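Local coordinates for probable transcriptional repressor protein (Mycobacterium tuberculosis, PDB 4FX0) that probably binds DNA as a MarR-family transcriptional repressor and acts as a redox-dependent, oxidation-sensing regulator, at residues 103-106 / 107-111. Sequence-based numbering, arbitrary orientation.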
ATOM      1  N   ALA B 103       4.670  18.580  17.855  1.00 41.16           N
ATOM      2  CA  ALA B 103       5.177  19.637  16.991  1.00 46.74           C
ATOM      3  C   ALA B 103       5.257  19.167  15.540  1.00 45.82           C
ATOM      4  O   ALA B 103       4.666  19.778  14.649  1.00 44.38           O
ATOM      5  CB  ALA B 103       6.540  20.111  17.475  1.00 35.12           C
ATOM      6  N   ALA B 104       5.984  18.078  15.309  1.00 42.55           N
ATOM      7  CA  ALA B 104       6.145  17.538  13.963  1.00 42.62           C
ATOM      8  C   ALA B 104       4.795  17.265  13.306  1.00 51.90           C
ATOM      9  O   ALA B 104       4.587  17.590  12.138  1.00 58.48           O
ATOM     10  CB  ALA B 104       6.987  16.269  13.993  1.00 37.26           C
ATOM     11  N   LEU B 105       3.880  16.667  14.061  1.00 46.43           N
ATOM     12  CA  LEU B 105       2.545  16.392  13.550  1.00 44.75           C
ATOM     13  C   LEU B 105       1.850  17.693  13.161  1.00 49.68           C
ATOM     14  O   LEU B 105       1.345  17.829  12.047  1.00 63.67           O
ATOM     15  CB  LEU B 105       1.715  15.636  14.589  1.00 35.47           C
ATOM     16  CG  LEU B 105       0.278  15.302  14.187  1.00 37.04           C
ATOM     17  CD1 LEU B 105       0.252  14.518  12.884  1.00 40.31           C
ATOM     18  CD2 LEU B 105      -0.424  14.533  15.294  1.00 33.53           C
ATOM     19  N   GLN B 106       1.836  18.646  14.087  1.00 62.72           N
ATOM     20  CA  GLN B 106       1.226  19.949  13.847  1.00 64.24           C
ATOM     21  C   GLN B 106       1.787  20.578  12.576  1.00 58.23           C
ATOM     22  O   GLN B 106       1.049  21.150  11.773  1.00 48.26           O
ATOM     23  CB  GLN B 106       1.468  20.874  15.041  1.00 63.97           C
ATOM     24  CG  GLN B 106       0.648  22.155  15.025  1.00 65.01           C
ATOM     25  CD  GLN B 106       1.002  23.086  16.170  1.00 82.24           C
ATOM     26  OE1 GLN B 106       1.702  24.082  15.979  1.00 67.28           O
ATOM     27  NE2 GLN B 106       0.521  22.768  17.368  1.00 99.88           N
ATOM     28  N   LYS B 107       3.100  20.461  12.401  1.00 54.07           N
ATOM     29  CA  LYS B 107       3.778  21.023  11.238  1.00 53.23           C
ATOM     30  C   LYS B 107       3.460  20.246   9.964  1.00 54.97           C
ATOM     31  O   LYS B 107       3.378  20.823   8.879  1.00 62.97           O
ATOM     32  CB  LYS B 107       5.290  21.049  11.473  1.00 57.94           C
ATOM     33  CG  LYS B 107       6.093  21.633  10.322  1.00 64.89           C
ATOM     34  CD  LYS B 107       7.532  21.889  10.738  1.00 77.12           C
ATOM     35  CE  LYS B 107       8.303  22.615   9.648  1.00 83.53           C
ATOM     36  NZ  LYS B 107       9.659  23.021  10.109  1.00 93.17           N
ATOM     37  N   ALA B 108       3.278  18.937  10.104  1.00 42.95           N
ATOM     38  CA  ALA B 108       3.024  18.067   8.962  1.00 49.71           C
ATOM     39  C   ALA B 108       1.603  18.210   8.419  1.00 58.90           C
ATOM     40  O   ALA B 108       1.380  18.111   7.211  1.00 61.59           O
ATOM     41  CB  ALA B 108       3.304  16.617   9.335  1.00 44.09           C
ATOM     42  N   VAL B 109       0.647  18.445   9.313  1.00 52.71           N
ATOM     43  CA  VAL B 109      -0.762  18.522   8.932  1.00 56.82           C
ATOM     44  C   VAL B 109      -1.016  19.374   7.685  1.00 62.95           C
ATOM     45  O   VAL B 109      -1.560  18.879   6.698  1.00 57.20           O
ATOM     46  CB  VAL B 109      -1.648  19.016  10.097  1.00 52.49           C
ATOM     47  CG1 VAL B 109      -3.055  19.316   9.604  1.00 57.60           C
ATOM     48  CG2 VAL B 109      -1.675  17.986  11.216  1.00 46.51           C
ATOM     49  N   PRO B 110      -0.621  20.659   7.721  1.00 65.07           N
ATOM     50  CA  PRO B 110      -0.857  21.518   6.554  1.00 60.38           C
ATOM     51  C   PRO B 110      -0.214  20.963   5.287  1.00 51.47           C
ATOM     52  O   PRO B 110      -0.779  21.104   4.202  1.00 50.45           O
ATOM     53  CB  PRO B 110      -0.197  22.844   6.953  1.00 64.74           C
ATOM     54  CG  PRO B 110       0.753  22.496   8.054  1.00 54.14           C
ATOM     55  CD  PRO B 110       0.102  21.370   8.789  1.00 60.67           C
ATOM     56  N   LEU B 111       0.952  20.339   5.427  1.00 48.04           N
ATOM     57  CA  LEU B 111       1.640  19.740   4.289  1.00 47.45           C
ATOM     58  C   LEU B 111       0.843  18.566   3.735  1.00 51.68           C
ATOM     59  O   LEU B 111       0.687  18.425   2.522  1.00 57.44           O
ATOM     60  CB  LEU B 111       3.041  19.278   4.691  1.00 46.71           C
ATOM     61  CG  LEU B 111       3.965  20.352   5.271  1.00 45.12           C
ATOM     62  CD1 LEU B 111       5.317  19.755   5.633  1.00 38.89           C
ATOM     63  CD2 LEU B 111       4.126  21.501   4.292  1.00 39.08           C
TER
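The pyrrolidine ring of Pro110 meets the peptide carbonyl of Gln106 through one corner, its CD lying 3.1 Å from Gln106 O, while CG stands further back. With no N-H on the proline nitrogen, the usual bond to the preceding turn is missing here, and the helix kinks. The three residues before Pro110 keep the i to i+4 bonds. Lys107 N donates to Ala103 O at 2.8 Å. Ala108 N reaches Ala104 O at the same length, the most bent bond of the three (N-H...O 138°). Val109 N closes on Leu105 O at 2.9 Å.

All of this belongs to helix 99-119, which in the MarR winged-helix fold follows the wing hairpin of strands 82-86 and 93-97 and leads away toward helices that in MarR relatives form the dimer interface. Its inner side rests on helix 33-45 and the loop before it: Leu105 packs on Phe36 and Ser43, and Ala108 fits against Ser29, Leu31 and Phe36.

Along the same helix, one turn apart, Leu105 CD1 and Val109 CG2 come within 4.3 Å in a loose apolar contact. Val109 has CG1 anti to its own nitrogen (chi1 170°), which sets CG2 beside that nitrogen and close to Leu105 O. On the exposed side, Lys107 touches the earlier turn through its CB, 3.5 Å from Ala103 O, before its fully extended chain carries NZ off the helix.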